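Local structure of aminopeptidase-like protein (5JM6) at residues P57-V68 / G303-W312; A313-K322 / G499-D508. The protein is probably a zinc-dependent aminopeptidase of the M18 family, assembled as a dodecamer, that removes residues from the amino ends of peptides. All coordinates share one frame; numbering follows the deposited sequence.

Overall arrangement
Both contacts use helix 305-320, and they follow one another along it. Contact 1 (57-68 / 303-312) sets helix 55-64 against its zinc-bearing first half; contact 2 (313-322 / 499-508) sets helix 495-514 against its second half. Their centres lie about 17 Å apart, and they meet where Y503 CE2 packs against C310 O at 3.6 Å. The dinuclear zinc site touches contact 1 through D306, which bridges two zinc ions, one also bound by H133 and D391, the other by E340 and H485. Contact 2 stands farther off: the side chain of Y503 is about 11 Å from a zinc, and about 6 Å from that of D307.

Contact 1 (P57-V68 / G303-W312); sequences PYLDFMTHNPTV and GRIDDKLCSW. With ZN (zinc ion), chain G; ZN (zinc ion), chain H.
Helix 57-64 runs obliquely antiparallel to helix 305-312, their axes 11.3 Å apart at closest and 135° between directions, the CA atoms of Y58 and W312, and of M62 and K308, lying nearest each other. This is packing beside the dinuclear zinc centre of an M18 metallopeptidase, held by an aromatic cluster of Y58, F61 and W312 with no hydrogen bond between the two segments. The indole of W312 is gripped by both rings. F61 lies in an offset stack with its five-membered ring, the planes at 23° and W312 CD1 3.4 Å from F61 CD2. Y58 instead turns its edge toward the face of the six-membered ring in an offset edge-to-face pair, with Y58 CD1 3.5 Å from W312 CE3. Y58 CB adds a CH-pi contact over that ring, and P57 CB touches W312 CZ2. With CG anti to the backbone N in Y58 (chi1 177°), the phenol reaches on to L309, Y58 OH lying 3.4 Å from L309 CB. The indole NE1 is hydrogen-bonded to Y74 OH on helix 68-81, which should help fix the turn of the indole.

Farther along, M62 folds at chi2 and chi3, bringing M62 SD to 3.9 Å from K308 CB and its methyl CE against the backbone oxygens of G303 and R304. The R304 guanidinium turns one face to P66 CA, while R304 CD lies 3.3 Å from P66 O. D306 carries its carboxylate into the metal site. There it bridges the two zinc ions, D306 OD2 binding one at 1.8 Å and D306 OD1 the other at 2.0 Å.

Contact 2 (A313-K322 / G499-D508); sequences AAFMALLHAK and GVKFYKGFLD
A helix-helix crossing beside the central mixed sheet joins A313-K322, the second half of helix 305-320, to G499-D508 of helix 495-514. At 7.9 Å between axes the helices are close, and small residues permit it: A313 and A317 point at the partner helix, and A313 CB meets V500 CG2 at 3.9 Å near G499. The centre is a knob-into-hole arrangement, with A317 CB seated among V500, Y503, K504 and L507, 3.4 Å from K504 N. Y503 presents its ring edge to the A313 carbonyl carbon, and Y503 CD2 comes within 3.5 Å of A314 N. The axes cross at -53°, on the side of the sheet where A314 and Y503 both touch I130 of strand 127-133.

Polar contacts gather round H320 to K322. K504 runs out past A317, then bends at chi4 (86°), so that K504 NZ makes a hydrogen bond of 2.5 Å to H320 O, tilted 20° from the carbonyl plane. The same NZ forms a salt bridge with D508 OD2. With an alanine here, H320 O would probably lose this donor and D508 one of its positive partners. D508 OD1 accepts from K322 N at 3.0 Å on its syn side, but tilted out of the carboxylate plane, and also pairs with K331 NZ of strand 330-336.

Contact 1 (P57-V68 / G303-W312)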
loop_
_atom_site.group_PDB
_atom_site.type_symbol
_atom_site.label_atom_id
_atom_site.label_comp_id
_atom_site.label_asym_id
_atom_site.label_seq_id
_atom_site.Cartn_x
_atom_site.Cartn_y
_atom_site.Cartn_z
ATOM N N PRO A 57 33.243 44.207 -15.015
ATOM C CA PRO A 57 32.051 45.068 -15.007
ATOM C C PRO A 57 30.751 44.312 -14.714
ATOM O O PRO A 57 29.894 44.849 -14.011
ATOM C CB PRO A 57 32.038 45.654 -16.421
ATOM C CG PRO A 57 33.474 45.711 -16.799
ATOM C CD PRO A 57 34.091 44.473 -16.197
ATOM N N TYR A 58 30.612 43.090 -15.223
ATOM C CA TYR A 58 29.439 42.280 -14.903
ATOM C C TYR A 58 29.418 41.917 -13.423
ATOM O O TYR A 58 28.368 41.970 -12.782
ATOM C CB TYR A 58 29.395 41.006 -15.747
ATOM C CG TYR A 58 28.232 40.100 -15.396
ATOM C CD1 TYR A 58 26.934 40.432 -15.763
ATOM C CD2 TYR A 58 28.432 38.917 -14.695
ATOM C CE1 TYR A 58 25.867 39.611 -15.444
ATOM C CE2 TYR A 58 27.370 38.088 -14.373
ATOM C CZ TYR A 58 26.091 38.440 -14.751
ATOM O OH TYR A 58 25.031 37.620 -14.431
ATOM N N LEU A 59 30.578 41.543 -12.891
ATOM C CA LEU A 59 30.700 41.216 -11.476
ATOM C C LEU A 59 30.208 42.365 -10.605
ATOM O O LEU A 59 29.352 42.175 -9.741
ATOM C CB LEU A 59 32.147 40.870 -11.123
ATOM C CG LEU A 59 32.633 39.486 -11.554
ATOM C CD1 LEU A 59 34.084 39.279 -11.153
ATOM C CD2 LEU A 59 31.749 38.409 -10.950
ATOM N N ASP A 60 30.739 43.559 -10.849
ATOM C CA ASP A 60 30.355 44.737 -10.078
ATOM C C ASP A 60 28.875 45.059 -10.231
ATOM O O ASP A 60 28.230 45.496 -9.279
ATOM C CB ASP A 60 31.189 45.949 -10.491
ATOM C CG ASP A 60 32.652 45.794 -10.140
ATOM O OD1 ASP A 60 32.959 45.058 -9.180
ATOM O OD2 ASP A 60 33.494 46.414 -10.822
ATOM N N PHE A 61 28.340 44.851 -11.428
ATOM C CA PHE A 61 26.920 45.074 -11.656
ATOM C C PHE A 61 26.096 44.171 -10.737
ATOM O O PHE A 61 25.263 44.656 -9.973
ATOM C CB PHE A 61 26.564 44.840 -13.127
ATOM C CG PHE A 61 25.093 44.676 -13.380
ATOM C CD1 PHE A 61 24.221 45.742 -13.226
ATOM C CD2 PHE A 61 24.584 43.455 -13.788
ATOM C CE1 PHE A 61 22.867 45.587 -13.463
ATOM C CE2 PHE A 61 23.234 43.294 -14.028
ATOM C CZ PHE A 61 22.374 44.360 -13.865
ATOM N N MET A 62 26.359 42.867 -10.790
ATOM C CA MET A 62 25.622 41.899 -9.981
ATOM C C MET A 62 25.731 42.186 -8.486
ATOM O O MET A 62 24.747 42.087 -7.753
ATOM C CB MET A 62 26.117 40.478 -10.263
ATOM C CG MET A 62 25.890 40.016 -11.690
ATOM S SD MET A 62 24.163 40.117 -12.198
ATOM C CE MET A 62 23.409 38.918 -11.105
ATOM N N THR A 63 26.927 42.547 -8.042
ATOM C CA THR A 63 27.179 42.770 -6.626
ATOM C C THR A 63 26.377 43.944 -6.056
ATOM O O THR A 63 25.779 43.835 -4.986
ATOM C CB THR A 63 28.684 43.007 -6.378
ATOM O OG1 THR A 63 29.404 41.792 -6.625
ATOM C CG2 THR A 63 28.936 43.456 -4.947
ATOM N N HIS A 64 26.378 45.067 -6.763
ATOM C CA HIS A 64 25.821 46.308 -6.225
ATOM C C HIS A 64 24.406 46.691 -6.681
ATOM O O HIS A 64 23.946 47.797 -6.396
ATOM C CB HIS A 64 26.808 47.436 -6.500
ATOM C CG HIS A 64 28.120 47.233 -5.811
ATOM N ND1 HIS A 64 29.264 46.852 -6.480
ATOM C CD2 HIS A 64 28.453 47.294 -4.501
ATOM C CE1 HIS A 64 30.252 46.720 -5.614
ATOM N NE2 HIS A 64 29.787 46.981 -4.406
ATOM N N ASN A 65 23.735 45.807 -7.413
ATOM C CA ASN A 65 22.369 46.078 -7.858
ATOM C C ASN A 65 21.439 44.888 -7.620
ATOM O O ASN A 65 21.029 44.213 -8.564
ATOM C CB ASN A 65 22.373 46.467 -9.334
ATOM C CG ASN A 65 23.368 47.569 -9.635
ATOM O OD1 ASN A 65 23.087 48.749 -9.426
ATOM N ND2 ASN A 65 24.550 47.188 -10.109
ATOM N N PRO A 66 21.109 44.630 -6.346
ATOM C CA PRO A 66 20.423 43.410 -5.904
ATOM C C PRO A 66 18.937 43.325 -6.253
ATOM O O PRO A 66 18.381 42.226 -6.233
ATOM C CB PRO A 66 20.610 43.438 -4.382
ATOM C CG PRO A 66 21.335 44.743 -4.061
ATOM C CD PRO A 66 21.194 45.614 -5.258
ATOM N N THR A 67 18.294 44.452 -6.531
ATOM C CA THR A 67 16.859 44.445 -6.792
ATOM C C THR A 67 16.561 45.003 -8.173
ATOM O O THR A 67 17.401 45.667 -8.778
ATOM C CB THR A 67 16.078 45.255 -5.736
ATOM O OG1 THR A 67 16.252 46.658 -5.972
ATOM C CG2 THR A 67 16.557 44.908 -4.333
ATOM N N VAL A 68 15.363 44.719 -8.670
ATOM C CA VAL A 68 14.977 45.162 -9.999
ATOM C C VAL A 68 15.003 46.694 -10.083
ATOM O O VAL A 68 15.286 47.256 -11.141
ATOM C CB VAL A 68 13.582 44.598 -10.387
ATOM C CG1 VAL A 68 12.473 45.236 -9.562
ATOM C CG2 VAL A 68 13.322 44.771 -11.870
ATOM N N GLY A 303 24.341 35.116 -7.614
ATOM C CA GLY A 303 22.916 34.869 -7.538
ATOM C C GLY A 303 22.148 35.849 -8.400
ATOM O O GLY A 303 22.694 36.875 -8.807
ATOM N N ARG A 304 20.879 35.530 -8.654
ATOM C CA ARG A 304 19.979 36.330 -9.494
ATOM C C ARG A 304 20.414 36.365 -10.952
ATOM O O ARG A 304 20.166 37.345 -11.656
ATOM C CB ARG A 304 19.864 37.763 -8.973
ATOM C CG ARG A 304 19.593 37.874 -7.494
ATOM C CD ARG A 304 19.792 39.304 -7.031
ATOM N NE ARG A 304 21.193 39.592 -6.740
ATOM C CZ ARG A 304 21.812 39.215 -5.626
ATOM N NH1 ARG A 304 21.152 38.529 -4.702
ATOM N NH2 ARG A 304 23.088 39.520 -5.434
ATOM N N ILE A 305 21.048 35.293 -11.409
ATOM C CA ILE A 305 21.467 35.231 -12.796
ATOM C C ILE A 305 20.267 35.023 -13.721
ATOM O O ILE A 305 20.338 35.433 -14.883
ATOM C CB ILE A 305 22.523 34.123 -13.038
ATOM C CG1 ILE A 305 23.751 34.350 -12.158
ATOM C CG2 ILE A 305 22.978 34.102 -14.491
ATOM C CD1 ILE A 305 24.941 33.495 -12.555
ATOM N N ASP A 306 19.146 34.470 -13.230
ATOM C CA ASP A 306 18.072 34.211 -14.185
ATOM C C ASP A 306 17.670 35.594 -14.675
ATOM O O ASP A 306 16.963 36.374 -14.028
ATOM C CB ASP A 306 16.883 33.439 -13.565
ATOM C CG ASP A 306 15.797 33.068 -14.602
ATOM O OD1 ASP A 306 15.446 33.909 -15.452
ATOM O OD2 ASP A 306 15.298 31.922 -14.588
ATOM N N ASP A 307 18.174 35.790 -15.891
ATOM C CA ASP A 307 18.162 36.949 -16.790
ATOM C C ASP A 307 18.772 38.307 -16.443
ATOM O O ASP A 307 18.836 39.144 -17.337
ATOM C CB ASP A 307 16.766 37.209 -17.301
ATOM C CG ASP A 307 16.674 36.925 -18.780
ATOM O OD1 ASP A 307 17.665 36.382 -19.311
ATOM O OD2 ASP A 307 15.669 37.274 -19.423
ATOM N N LYS A 308 19.251 38.562 -15.233
ATOM C CA LYS A 308 20.081 39.758 -15.098
ATOM C C LYS A 308 21.288 39.608 -16.037
ATOM O O LYS A 308 21.803 40.596 -16.554
ATOM C CB LYS A 308 20.522 39.992 -13.652
ATOM C CG LYS A 308 19.519 40.787 -12.817
ATOM C CD LYS A 308 19.904 40.767 -11.344
ATOM C CE LYS A 308 19.164 41.827 -10.541
ATOM N NZ LYS A 308 17.822 41.386 -10.070
ATOM N N LEU A 309 21.694 38.365 -16.292
ATOM C CA LEU A 309 22.799 38.075 -17.207
ATOM C C LEU A 309 22.486 38.411 -18.671
ATOM O O LEU A 309 23.231 39.161 -19.300
ATOM C CB LEU A 309 23.210 36.603 -17.088
ATOM C CG LEU A 309 24.257 36.060 -18.067
ATOM C CD1 LEU A 309 25.490 36.947 -18.124
ATOM C CD2 LEU A 309 24.655 34.647 -17.680
ATOM N N CYS A 310 21.406 37.861 -19.222
ATOM C CA CYS A 310 21.067 38.151 -20.616
ATOM C C CYS A 310 20.657 39.609 -20.789
ATOM O O CYS A 310 20.953 40.227 -21.811
ATOM C CB CYS A 310 19.950 37.236 -21.123
ATOM S SG CYS A 310 20.442 35.525 -21.437
ATOM N N SER A 311 19.977 40.157 -19.786
ATOM C CA SER A 311 19.561 41.553 -19.836
ATOM C C SER A 311 20.761 42.490 -19.843
ATOM O O SER A 311 20.825 43.415 -20.652
ATOM C CB SER A 311 18.648 41.887 -18.659
ATOM O OG SER A 311 17.388 41.255 -18.799
ATOM N N TRP A 312 21.714 42.252 -18.946
ATOM C CA TRP A 312 22.879 43.122 -18.852
ATOM C C TRP A 312 23.697 43.092 -20.137
ATOM O O TRP A 312 24.170 44.129 -20.600
ATOM C CB TRP A 312 23.759 42.732 -17.665
ATOM C CG TRP A 312 24.894 43.677 -17.447
ATOM C CD1 TRP A 312 24.845 44.885 -16.814
ATOM C CD2 TRP A 312 26.250 43.496 -17.864
ATOM N NE1 TRP A 312 26.090 45.468 -16.811
ATOM C CE2 TRP A 312 26.970 44.634 -17.449
ATOM C CE3 TRP A 312 26.928 42.482 -18.548
ATOM C CZ2 TRP A 312 28.332 44.786 -17.695
ATOM C CZ3 TRP A 312 28.280 42.634 -18.791
ATOM C CH2 TRP A 312 28.968 43.777 -18.365
HETATM ZN ZN ZN G . 13.709 32.231 -13.767
HETATM ZN ZN ZN H . 14.394 33.884 -17.119
#

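Contact 2 (A313-K322 / G499-D508)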
loop_
_atom_site.group_PDB
_atom_site.type_symbol
_atom_site.label_atom_id
_atom_site.label_comp_id
_atom_site.label_asym_id
_atom_site.label_seq_id
_atom_site.Cartn_x
_atom_site.Cartn_y
_atom_site.Cartn_z
ATOM N N ALA A 313 23.855 41.906 -20.714
ATOM C CA ALA A 313 24.606 41.760 -21.956
ATOM C C ALA A 313 23.891 42.453 -23.112
ATOM O O ALA A 313 24.530 43.044 -23.982
ATOM C CB ALA A 313 24.834 40.292 -22.272
ATOM N N ALA A 314 22.562 42.378 -23.115
ATOM C CA ALA A 314 21.762 43.060 -24.127
ATOM C C ALA A 314 21.917 44.570 -23.992
ATOM O O ALA A 314 22.136 45.273 -24.979
ATOM C CB ALA A 314 20.301 42.660 -24.011
ATOM N N PHE A 315 21.805 45.057 -22.760
ATOM C CA PHE A 315 21.989 46.470 -22.458
ATOM C C PHE A 315 23.359 46.958 -22.926
ATOM O O PHE A 315 23.462 47.987 -23.594
ATOM C CB PHE A 315 21.813 46.713 -20.955
ATOM C CG PHE A 315 22.082 48.129 -20.522
ATOM C CD1 PHE A 315 21.141 49.124 -20.725
ATOM C CD2 PHE A 315 23.268 48.456 -19.888
ATOM C CE1 PHE A 315 21.387 50.424 -20.318
ATOM C CE2 PHE A 315 23.518 49.751 -19.475
ATOM C CZ PHE A 315 22.577 50.736 -19.693
ATOM N N MET A 316 24.407 46.209 -22.589
ATOM C CA MET A 316 25.763 46.589 -22.977
ATOM C C MET A 316 25.943 46.543 -24.492
ATOM O O MET A 316 26.694 47.341 -25.053
ATOM C CB MET A 316 26.802 45.691 -22.299
ATOM C CG MET A 316 26.912 45.870 -20.788
ATOM S SD MET A 316 27.466 47.507 -20.259
ATOM C CE MET A 316 29.165 47.512 -20.827
ATOM N N ALA A 317 25.259 45.615 -25.153
ATOM C CA ALA A 317 25.312 45.540 -26.608
ATOM C C ALA A 317 24.782 46.825 -27.232
ATOM O O ALA A 317 25.366 47.349 -28.179
ATOM C CB ALA A 317 24.532 44.348 -27.110
ATOM N N LEU A 318 23.676 47.333 -26.694
ATOM C CA LEU A 318 23.117 48.587 -27.180
ATOM C C LEU A 318 24.114 49.728 -26.992
ATOM O O LEU A 318 24.358 50.503 -27.916
ATOM C CB LEU A 318 21.803 48.913 -26.470
ATOM C CG LEU A 318 21.055 50.127 -27.024
ATOM C CD1 LEU A 318 20.733 49.923 -28.496
ATOM C CD2 LEU A 318 19.789 50.387 -26.230
ATOM N N LEU A 319 24.700 49.819 -25.802
ATOM C CA LEU A 319 25.679 50.865 -25.521
ATOM C C LEU A 319 26.905 50.765 -26.428
ATOM O O LEU A 319 27.553 51.770 -26.715
ATOM C CB LEU A 319 26.122 50.817 -24.055
ATOM C CG LEU A 319 25.114 51.230 -22.980
ATOM C CD1 LEU A 319 25.793 51.300 -21.620
ATOM C CD2 LEU A 319 24.454 52.558 -23.322
ATOM N N HIS A 320 27.238 49.551 -26.853
ATOM C CA HIS A 320 28.409 49.333 -27.700
ATOM C C HIS A 320 28.099 49.190 -29.194
ATOM O O HIS A 320 28.999 48.926 -29.991
ATOM C CB HIS A 320 29.181 48.110 -27.209
ATOM C CG HIS A 320 29.943 48.352 -25.943
ATOM N ND1 HIS A 320 31.309 48.528 -25.918
ATOM C CD2 HIS A 320 29.527 48.466 -24.659
ATOM C CE1 HIS A 320 31.704 48.731 -24.674
ATOM N NE2 HIS A 320 30.641 48.697 -23.890
ATOM N N ALA A 321 26.836 49.348 -29.576
ATOM C CA ALA A 321 26.448 49.167 -30.973
ATOM C C ALA A 321 26.981 50.287 -31.865
ATOM O O ALA A 321 27.259 51.391 -31.395
ATOM C CB ALA A 321 24.935 49.077 -31.093
ATOM N N LYS A 322 27.131 49.990 -33.154
ATOM C CA LYS A 322 27.486 51.006 -34.139
ATOM C C LYS A 322 26.386 52.050 -34.257
ATOM O O LYS A 322 25.208 51.728 -34.097
ATOM C CB LYS A 322 27.709 50.387 -35.524
ATOM C CG LYS A 322 28.960 49.547 -35.714
ATOM C CD LYS A 322 29.047 49.087 -37.170
ATOM C CE LYS A 322 29.898 47.837 -37.333
ATOM N NZ LYS A 322 29.776 47.256 -38.703
ATOM N N GLY A 499 28.117 37.091 -24.633
ATOM C CA GLY A 499 26.745 37.535 -24.789
ATOM C C GLY A 499 26.628 38.884 -25.478
ATOM O O GLY A 499 25.926 39.006 -26.483
ATOM N N VAL A 500 27.378 39.857 -24.987
ATOM C CA VAL A 500 27.391 41.200 -25.522
ATOM C C VAL A 500 27.834 41.160 -26.960
ATOM O O VAL A 500 27.308 41.865 -27.810
ATOM C CB VAL A 500 28.444 42.039 -24.780
ATOM C CG1 VAL A 500 28.582 43.421 -25.388
ATOM C CG2 VAL A 500 28.140 42.116 -23.301
ATOM N N LYS A 501 28.822 40.327 -27.220
ATOM C CA LYS A 501 29.390 40.187 -28.555
ATOM C C LYS A 501 28.332 39.726 -29.557
ATOM O O LYS A 501 28.225 40.279 -30.650
ATOM C CB LYS A 501 30.564 39.212 -28.540
ATOM C CG LYS A 501 31.342 39.176 -29.839
ATOM C CD LYS A 501 32.364 38.060 -29.821
ATOM C CE LYS A 501 33.261 38.121 -31.040
ATOM N NZ LYS A 501 34.246 37.008 -31.046
ATOM N N PHE A 502 27.539 38.729 -29.177
ATOM C CA PHE A 502 26.499 38.230 -30.069
ATOM C C PHE A 502 25.366 39.233 -30.267
ATOM O O PHE A 502 24.928 39.462 -31.394
ATOM C CB PHE A 502 25.913 36.916 -29.561
ATOM C CG PHE A 502 24.651 36.523 -30.268
ATOM C CD1 PHE A 502 24.694 36.066 -31.575
ATOM C CD2 PHE A 502 23.422 36.638 -29.641
ATOM C CE1 PHE A 502 23.536 35.718 -32.239
ATOM C CE2 PHE A 502 22.259 36.291 -30.300
ATOM C CZ PHE A 502 22.317 35.830 -31.602
ATOM N N TYR A 503 24.876 39.812 -29.174
ATOM C CA TYR A 503 23.780 40.770 -29.260
ATOM C C TYR A 503 24.177 41.994 -30.075
ATOM O O TYR A 503 23.394 42.479 -30.891
ATOM C CB TYR A 503 23.320 41.208 -27.872
ATOM C CG TYR A 503 22.700 40.117 -27.041
ATOM C CD1 TYR A 503 21.863 39.167 -27.612
ATOM C CD2 TYR A 503 22.952 40.038 -25.681
ATOM C CE1 TYR A 503 21.296 38.169 -26.848
ATOM C CE2 TYR A 503 22.394 39.047 -24.910
ATOM C CZ TYR A 503 21.567 38.115 -25.496
ATOM O OH TYR A 503 21.013 37.126 -24.721
ATOM N N LYS A 504 25.389 42.495 -29.850
ATOM C CA LYS A 504 25.885 43.618 -30.638
ATOM C C LYS A 504 25.918 43.237 -32.110
ATOM O O LYS A 504 25.594 44.047 -32.977
ATOM C CB LYS A 504 27.277 44.062 -30.185
ATOM C CG LYS A 504 27.809 45.244 -30.992
ATOM C CD LYS A 504 29.285 45.498 -30.745
ATOM C CE LYS A 504 29.944 46.145 -31.959
ATOM N NZ LYS A 504 29.827 47.631 -31.978
ATOM N N GLY A 505 26.307 41.995 -32.382
ATOM C CA GLY A 505 26.323 41.487 -33.739
ATOM C C GLY A 505 24.949 41.545 -34.373
ATOM O O GLY A 505 24.808 41.917 -35.537
ATOM N N PHE A 506 23.930 41.189 -33.599
ATOM C CA PHE A 506 22.559 41.197 -34.092
ATOM C C PHE A 506 22.076 42.614 -34.404
ATOM O O PHE A 506 21.612 42.882 -35.512
ATOM C CB PHE A 506 21.631 40.523 -33.081
ATOM C CG PHE A 506 20.176 40.812 -33.302
ATOM C CD1 PHE A 506 19.477 40.192 -34.325
ATOM C CD2 PHE A 506 19.503 41.697 -32.477
ATOM C CE1 PHE A 506 18.136 40.460 -34.525
ATOM C CE2 PHE A 506 18.163 41.968 -32.671
ATOM C CZ PHE A 506 17.478 41.348 -33.696
ATOM N N LEU A 507 22.191 43.518 -33.436
ATOM C CA LEU A 507 21.742 44.891 -33.641
ATOM C C LEU A 507 22.488 45.548 -34.801
ATOM O O LEU A 507 21.895 46.285 -35.587
ATOM C CB LEU A 507 21.912 45.716 -32.360
ATOM C CG LEU A 507 21.117 45.254 -31.132
ATOM C CD1 LEU A 507 21.575 45.993 -29.888
ATOM C CD2 LEU A 507 19.618 45.430 -31.331
ATOM N N ASP A 508 23.780 45.261 -34.930
ATOM C CA ASP A 508 24.575 45.882 -35.985
ATOM C C ASP A 508 24.318 45.269 -37.364
ATOM O O ASP A 508 24.323 45.981 -38.366
ATOM C CB ASP A 508 26.071 45.800 -35.656
ATOM C CG ASP A 508 26.474 46.715 -34.510
ATOM O OD1 ASP A 508 25.625 47.501 -34.039
ATOM O OD2 ASP A 508 27.648 46.658 -34.092
#